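GH26A (Muricauda sp. MAR_2010_75, PDB 6Q75) probably hydrolyses beta-linked polysaccharides, such as beta-mannans, as a glycoside hydrolase of family 26. Local coordinates at residues P272-V278 against W293-W299; V74-Y80 against I104-H110. All coordinates share one frame; numbering follows the deposited sequence.

Interaction 1. Residues P272-V278 against W293-W299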
loop_
_atom_site.group_PDB
_atom_site.type_symbol
_atom_site.label_atom_id
_atom_site.label_comp_id
_atom_site.label_asym_id
_atom_site.label_seq_id
_atom_site.Cartn_x
_atom_site.Cartn_y
_atom_site.Cartn_z
ATOM N N PRO A 272 4.370 -10.874 -7.588
ATOM C CA PRO A 272 4.167 -11.163 -6.161
ATOM C C PRO A 272 2.823 -10.637 -5.682
ATOM O O PRO A 272 2.279 -9.671 -6.224
ATOM C CB PRO A 272 5.321 -10.434 -5.462
ATOM C CG PRO A 272 6.349 -10.135 -6.592
ATOM C CD PRO A 272 5.524 -9.990 -7.830
ATOM N N ILE A 273 2.287 -11.299 -4.657
ATOM C CA ILE A 273 1.100 -10.802 -3.976
ATOM C C ILE A 273 1.444 -10.550 -2.514
ATOM O O ILE A 273 2.421 -11.087 -1.976
ATOM C CB ILE A 273 -0.105 -11.762 -4.096
ATOM C CG1 ILE A 273 0.194 -13.090 -3.410
ATOM C CG2 ILE A 273 -0.524 -11.962 -5.536
ATOM C CD1 ILE A 273 -1.004 -14.008 -3.398
ATOM N N ALA A 274 0.601 -9.746 -1.855
ATOM C CA ALA A 274 0.863 -9.395 -0.465
ATOM C C ALA A 274 -0.444 -9.063 0.232
ATOM O O ALA A 274 -1.437 -8.723 -0.416
ATOM C CB ALA A 274 1.811 -8.196 -0.354
ATOM N N LEU A 275 -0.420 -9.139 1.562
ATOM C CA LEU A 275 -1.539 -8.683 2.391
ATOM C C LEU A 275 -1.280 -7.230 2.750
ATOM O O LEU A 275 -0.566 -6.928 3.710
ATOM C CB LEU A 275 -1.691 -9.557 3.641
ATOM C CG LEU A 275 -2.103 -11.001 3.374
ATOM C CD1 LEU A 275 -1.746 -11.919 4.582
ATOM C CD2 LEU A 275 -3.548 -11.072 2.988
ATOM N N GLY A 276 -1.876 -6.317 1.977
ATOM C CA GLY A 276 -1.541 -4.914 2.114
ATOM C C GLY A 276 -1.955 -4.306 3.436
ATOM O O GLY A 276 -1.264 -3.413 3.946
ATOM N N GLU A 277 -3.093 -4.762 4.002
ATOM C CA GLU A 277 -3.517 -4.420 5.349
ATOM C C GLU A 277 -4.177 -5.647 5.935
ATOM O O GLU A 277 -4.896 -6.352 5.230
ATOM C CB GLU A 277 -4.566 -3.305 5.427
ATOM C CG GLU A 277 -4.140 -1.971 4.826
ATOM C CD GLU A 277 -5.237 -0.930 4.884
ATOM O OE1 GLU A 277 -6.198 -1.125 5.662
ATOM O OE2 GLU A 277 -5.098 0.101 4.169
ATOM N N VAL A 278 -3.936 -5.881 7.211
ATOM C CA VAL A 278 -4.665 -6.911 7.948
ATOM C C VAL A 278 -5.020 -6.376 9.320
ATOM O O VAL A 278 -4.401 -5.442 9.841
ATOM C CB VAL A 278 -3.900 -8.247 8.115
ATOM C CG1 VAL A 278 -3.406 -8.764 6.760
ATOM C CG2 VAL A 278 -2.767 -8.113 9.129
ATOM N N TRP A 293 1.635 -15.176 -0.021
ATOM C CA TRP A 293 1.625 -13.836 0.562
ATOM C C TRP A 293 3.053 -13.428 0.917
ATOM O O TRP A 293 3.745 -14.136 1.649
ATOM C CB TRP A 293 0.731 -13.779 1.804
ATOM C CG TRP A 293 -0.718 -14.077 1.586
ATOM C CD1 TRP A 293 -1.444 -15.082 2.189
ATOM C CD2 TRP A 293 -1.658 -13.335 0.786
ATOM N NE1 TRP A 293 -2.763 -15.014 1.794
ATOM C CE2 TRP A 293 -2.916 -13.960 0.929
ATOM C CE3 TRP A 293 -1.552 -12.216 -0.062
ATOM C CZ2 TRP A 293 -4.061 -13.510 0.272
ATOM C CZ3 TRP A 293 -2.695 -11.768 -0.707
ATOM C CH2 TRP A 293 -3.931 -12.412 -0.539
ATOM N N SER A 294 3.490 -12.273 0.400
ATOM C CA SER A 294 4.875 -11.852 0.568
ATOM C C SER A 294 5.099 -11.009 1.800
ATOM O O SER A 294 6.220 -10.987 2.309
ATOM C CB SER A 294 5.344 -11.041 -0.646
ATOM O OG SER A 294 5.060 -11.747 -1.830
ATOM N N TRP A 295 4.087 -10.274 2.250
ATOM C CA TRP A 295 4.156 -9.563 3.517
ATOM C C TRP A 295 2.736 -9.398 4.024
ATOM O O TRP A 295 1.764 -9.637 3.303
ATOM C CB TRP A 295 4.897 -8.198 3.417
ATOM C CG TRP A 295 4.148 -7.071 2.760
ATOM C CD1 TRP A 295 3.187 -6.249 3.331
ATOM C CD2 TRP A 295 4.333 -6.600 1.413
ATOM N NE1 TRP A 295 2.765 -5.307 2.393
ATOM C CE2 TRP A 295 3.445 -5.515 1.216
ATOM C CE3 TRP A 295 5.154 -7.001 0.351
ATOM C CZ2 TRP A 295 3.363 -4.814 -0.009
ATOM C CZ3 TRP A 295 5.053 -6.315 -0.881
ATOM C CH2 TRP A 295 4.170 -5.227 -1.033
ATOM N N PHE A 296 2.628 -9.050 5.301
ATOM C CA PHE A 296 1.382 -8.563 5.866
ATOM C C PHE A 296 1.693 -7.245 6.548
ATOM O O PHE A 296 2.828 -7.026 6.969
ATOM C CB PHE A 296 0.771 -9.578 6.862
ATOM C CG PHE A 296 1.618 -9.842 8.073
ATOM C CD1 PHE A 296 1.673 -8.936 9.138
ATOM C CD2 PHE A 296 2.299 -11.046 8.202
ATOM C CE1 PHE A 296 2.430 -9.214 10.289
ATOM C CE2 PHE A 296 3.064 -11.322 9.338
ATOM C CZ PHE A 296 3.122 -10.411 10.388
ATOM N N MET A 297 0.682 -6.366 6.666
ATOM C CA MET A 297 0.869 -5.100 7.369
ATOM C C MET A 297 -0.320 -4.879 8.295
ATOM O O MET A 297 -1.424 -4.600 7.823
ATOM C CB MET A 297 1.004 -3.923 6.381
ATOM C CG MET A 297 1.430 -2.670 7.121
ATOM S SD MET A 297 1.415 -1.151 6.147
ATOM C CE MET A 297 -0.334 -1.009 5.758
ATOM N N VAL A 298 -0.103 -5.018 9.606
ATOM C CA VAL A 298 -1.179 -4.799 10.565
ATOM C C VAL A 298 -1.517 -3.318 10.656
ATOM O O VAL A 298 -0.631 -2.449 10.611
ATOM C CB VAL A 298 -0.794 -5.373 11.935
ATOM C CG1 VAL A 298 -1.884 -5.094 12.950
ATOM C CG2 VAL A 298 -0.582 -6.844 11.804
ATOM N N TRP A 299 -2.808 -3.020 10.754
ATOM C CA TRP A 299 -3.280 -1.636 10.740
ATOM C C TRP A 299 -3.183 -1.040 12.138
ATOM O O TRP A 299 -4.028 -1.303 12.984
ATOM C CB TRP A 299 -4.716 -1.569 10.241
ATOM C CG TRP A 299 -5.141 -0.131 10.033
ATOM C CD1 TRP A 299 -5.890 0.635 10.874
ATOM C CD2 TRP A 299 -4.758 0.719 8.942
ATOM N NE1 TRP A 299 -6.048 1.901 10.344
ATOM C CE2 TRP A 299 -5.354 1.977 9.163
ATOM C CE3 TRP A 299 -4.000 0.525 7.779
ATOM C CZ2 TRP A 299 -5.194 3.054 8.269
ATOM C CZ3 TRP A 299 -3.848 1.584 6.901
ATOM C CH2 TRP A 299 -4.442 2.835 7.153
HETATM O O HOH W 1 3.803 -13.768 -4.145
HETATM O O HOH W 2 1.257 -2.822 3.053
#

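Interaction 2. Residues V74-Y80 against I104-H110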
loop_
_atom_site.group_PDB
_atom_site.type_symbol
_atom_site.label_atom_id
_atom_site.label_comp_id
_atom_site.label_asym_id
_atom_site.label_seq_id
_atom_site.Cartn_x
_atom_site.Cartn_y
_atom_site.Cartn_z
ATOM N N VAL A 74 8.699 -4.679 7.733
ATOM C CA VAL A 74 8.084 -3.660 6.888
ATOM C C VAL A 74 7.483 -2.579 7.773
ATOM O O VAL A 74 6.718 -2.871 8.706
ATOM C CB VAL A 74 7.029 -4.262 5.942
ATOM C CG1 VAL A 74 6.239 -3.173 5.232
ATOM C CG2 VAL A 74 7.705 -5.200 4.926
ATOM N N TRP A 75 7.824 -1.327 7.455
ATOM C CA TRP A 75 7.377 -0.132 8.152
ATOM C C TRP A 75 6.459 0.626 7.204
ATOM O O TRP A 75 6.855 0.900 6.066
ATOM C CB TRP A 75 8.588 0.737 8.522
ATOM C CG TRP A 75 8.281 2.109 9.108
ATOM C CD1 TRP A 75 8.120 2.405 10.432
ATOM C CD2 TRP A 75 8.108 3.350 8.397
ATOM N NE1 TRP A 75 7.863 3.744 10.596
ATOM C CE2 TRP A 75 7.845 4.349 9.363
ATOM C CE3 TRP A 75 8.162 3.714 7.043
ATOM C CZ2 TRP A 75 7.635 5.685 9.027
ATOM C CZ3 TRP A 75 7.940 5.063 6.706
ATOM C CH2 TRP A 75 7.685 6.024 7.698
ATOM N N GLY A 76 5.260 0.965 7.656
ATOM C CA GLY A 76 4.304 1.672 6.810
ATOM C C GLY A 76 3.694 2.904 7.450
ATOM O O GLY A 76 3.442 2.932 8.651
ATOM N N THR A 77 3.506 3.941 6.638
ATOM C CA THR A 77 2.615 5.026 7.055
ATOM C C THR A 77 1.951 5.579 5.793
ATOM O O THR A 77 1.900 4.893 4.764
ATOM C CB THR A 77 3.339 6.074 7.935
ATOM O OG1 THR A 77 2.356 6.963 8.528
ATOM C CG2 THR A 77 4.387 6.877 7.156
ATOM N N ASP A 78 1.383 6.790 5.899
ATOM C CA ASP A 78 0.329 7.266 5.002
ATOM C C ASP A 78 0.500 8.768 4.820
ATOM O O ASP A 78 0.737 9.487 5.799
ATOM C CB ASP A 78 -1.029 6.899 5.642
ATOM C CG ASP A 78 -2.271 7.370 4.882
ATOM O OD1 ASP A 78 -2.237 7.943 3.768
ATOM O OD2 ASP A 78 -3.363 7.063 5.431
ATOM N N PHE A 79 0.403 9.237 3.578
ATOM C CA PHE A 79 0.551 10.657 3.296
ATOM C C PHE A 79 -0.703 11.472 3.619
ATOM O O PHE A 79 -0.706 12.694 3.420
ATOM C CB PHE A 79 0.933 10.854 1.830
ATOM C CG PHE A 79 2.413 10.745 1.564
ATOM C CD1 PHE A 79 3.268 11.816 1.831
ATOM C CD2 PHE A 79 2.950 9.592 1.014
ATOM C CE1 PHE A 79 4.629 11.729 1.592
ATOM C CE2 PHE A 79 4.327 9.496 0.744
ATOM C CZ PHE A 79 5.166 10.574 1.033
ATOM N N TYR A 80 -1.752 10.825 4.124
ATOM C CA TYR A 80 -3.020 11.483 4.424
ATOM C C TYR A 80 -2.839 12.839 5.104
ATOM O O TYR A 80 -2.359 12.927 6.240
ATOM C CB TYR A 80 -3.864 10.565 5.311
ATOM C CG TYR A 80 -5.282 11.021 5.566
ATOM C CD1 TYR A 80 -5.897 11.999 4.773
ATOM C CD2 TYR A 80 -6.033 10.441 6.581
ATOM C CE1 TYR A 80 -7.224 12.396 5.031
ATOM C CE2 TYR A 80 -7.332 10.835 6.836
ATOM C CZ TYR A 80 -7.928 11.799 6.061
ATOM O OH TYR A 80 -9.241 12.173 6.341
ATOM N N ILE A 104 12.050 -2.222 5.574
ATOM C CA ILE A 104 11.516 -2.042 4.224
ATOM C C ILE A 104 10.346 -1.073 4.328
ATOM O O ILE A 104 9.504 -1.217 5.216
ATOM C CB ILE A 104 11.100 -3.391 3.612
ATOM C CG1 ILE A 104 12.339 -4.285 3.393
ATOM C CG2 ILE A 104 10.359 -3.206 2.302
ATOM C CD1 ILE A 104 11.994 -5.756 3.162
ATOM N N VAL A 105 10.310 -0.047 3.461
ATOM C CA VAL A 105 9.377 1.072 3.626
ATOM C C VAL A 105 8.191 0.909 2.688
ATOM O O VAL A 105 8.368 0.714 1.480
ATOM C CB VAL A 105 10.073 2.418 3.351
ATOM C CG1 VAL A 105 9.019 3.565 3.217
ATOM C CG2 VAL A 105 11.094 2.712 4.405
ATOM N N THR A 106 6.969 1.045 3.225
ATOM C CA THR A 106 5.782 1.131 2.382
ATOM C C THR A 106 4.998 2.399 2.717
ATOM O O THR A 106 4.923 2.810 3.876
ATOM C CB THR A 106 4.871 -0.133 2.504
ATOM O OG1 THR A 106 3.782 -0.011 1.580
ATOM C CG2 THR A 106 4.329 -0.355 3.934
ATOM N N LEU A 107 4.468 3.055 1.681
ATOM C CA LEU A 107 3.714 4.296 1.854
ATOM C C LEU A 107 2.424 4.231 1.046
ATOM O O LEU A 107 2.401 3.695 -0.069
ATOM C CB LEU A 107 4.550 5.522 1.414
ATOM C CG LEU A 107 5.808 5.707 2.278
ATOM C CD1 LEU A 107 6.714 6.796 1.669
ATOM C CD2 LEU A 107 5.435 6.052 3.729
ATOM N N MET A 108 1.345 4.741 1.640
ATOM C CA MET A 108 0.043 4.872 1.000
ATOM C C MET A 108 -0.378 6.344 1.029
ATOM O O MET A 108 0.375 7.221 1.478
ATOM C CB MET A 108 -1.000 3.986 1.693
ATOM C CG MET A 108 -1.246 4.403 3.141
ATOM S SD MET A 108 -2.248 3.213 4.059
ATOM C CE MET A 108 -3.734 3.168 3.046
ATOM N N TRP A 109 -1.608 6.607 0.589
ATOM C CA TRP A 109 -2.018 7.991 0.369
ATOM C C TRP A 109 -3.531 8.130 0.366
ATOM O O TRP A 109 -4.146 8.224 -0.703
ATOM C CB TRP A 109 -1.426 8.505 -0.944
ATOM C CG TRP A 109 -1.673 9.982 -1.240
ATOM C CD1 TRP A 109 -1.847 10.996 -0.331
ATOM C CD2 TRP A 109 -1.828 10.576 -2.538
ATOM N NE1 TRP A 109 -2.048 12.205 -1.000
ATOM C CE2 TRP A 109 -2.065 11.959 -2.347
ATOM C CE3 TRP A 109 -1.770 10.070 -3.843
ATOM C CZ2 TRP A 109 -2.238 12.862 -3.430
ATOM C CZ3 TRP A 109 -1.961 10.960 -4.910
ATOM C CH2 TRP A 109 -2.200 12.334 -4.689
ATOM N N HIS A 110 -4.158 8.118 1.538
ATOM C CA HIS A 110 -5.517 8.648 1.593
ATOM C C HIS A 110 -5.478 10.115 1.164
ATOM O O HIS A 110 -4.589 10.879 1.558
ATOM C CB HIS A 110 -6.111 8.553 2.985
ATOM C CG HIS A 110 -6.471 7.162 3.404
ATOM N ND1 HIS A 110 -5.707 6.436 4.292
ATOM C CD2 HIS A 110 -7.527 6.376 3.078
ATOM C CE1 HIS A 110 -6.283 5.261 4.505
ATOM N NE2 HIS A 110 -7.394 5.203 3.787
#

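Interaction 1. Residues P272-V278 against W293-W299
Leu275 and Ile273 clamp the Trp293 indole from its two faces. Leu275 CD2 sits 3.5 Å from the centroid of the Trp293 six-membered ring, almost on the ring normal, while Ile273 CD1 meets the opposite face nearer the rim; Trp293 NE1 is hydrogen-bonded to Gln290 OE1. With Trp293 cut back to an alanine, Leu275 and Ile273 would probably lose the surface between them and Gln290 its N-H donor. Inside the barrel, Ala274 CB lies over the Trp295 indole, 3.4 Å from the centroid of its six-membered ring; CG of Trp295 is wedged between the backbone N and carbonyl carbon (chi1 75°), which folds the indole over the alanine. Ile273 O accepts from Ser294 N (2.9 Å) and Ser294 OG (2.7 Å), and Leu275 N binds Trp295 O at 2.8 Å. Farther along, Val278 N reaches Met297 O and Trp299 N reaches Val278 O. At the C-terminal end the Glu277 carboxylate runs alongside the Trp299 ring, planes 26° apart, with OE2 3.4 Å from Trp299 CZ3. OE1 is hydrogen-bonded to Tyr252 OH and OE2 to a bound Tris molecule, probably from the crystallisation liquor. Apolar packing thus passes into a polar end, consistent with the active-site side of a TIM barrel.

Interaction 2. Residues V74-Y80 against I104-H110
Val74 CG2 packs on Ile104 CB where two parallel strands of the TIM barrel, joined through helix 88-100 as a beta-alpha-beta unit, begin their pairing. Ile104 O accepts a nearly straight bond from Trp75 N (2.8 Å). Val105 CG1 meets the edge of the Trp75 indole in its plane, 3.9 Å from CE3. Thr106 N returns a bond to Trp75 O. Thr106 OG1 lies anti to the backbone N (chi1 -176°), which puts CG2 between that N and the carbonyl carbon, 3.5 Å from Gly76 CA; the hydroxyl bonds to Leu171 O and Arg173. On the helix-facing side Leu107 forks, CD2 lying alongside Thr77 CG2 and CD1 touching Phe79 CE2 at 3.7 Å. Met108 N binds Thr77 O, its carbonyl takes Phe79 N, and its CG packs against Asp78 CB. Trp109 CD1 meets Phe79 CB. His110 closes the contact with CB over one face of the Tyr80 ring. Asp78 OD1 accepts from His110 N and, from above the carboxylate plane, from Tyr80 N in an Asx turn, fixing the carboxylate's rotation. His110 ND1 donates to the syn side of Asp78 OD2 at 2.7 Å, with an N-H...O angle of 173° and OD2 only 2° out of the imidazole plane.

Both contacts are buried and pair neighbouring parallel strands of one barrel, with strand 46-51 lying between 293-299 and 74-78. Interaction 2 is the more regular, its backbone pairing continuous along both strands, whereas interaction 1 has looser pairing and relies more on indoles packed against aliphatic groups. Their C-terminal ends converge on the same pocket: the side chains of Glu277 and His110 both approach a bound Tris molecule that marks it. There Met108 bridges the two, its CE 3.5 Å from Glu277 OE2 and its SD 3.6 Å from Trp299 CZ3. Deeper inside the barrel, Met297 SD packs on Thr106 CG2, so apolar interior contacts underlie the polar groups of the pocket.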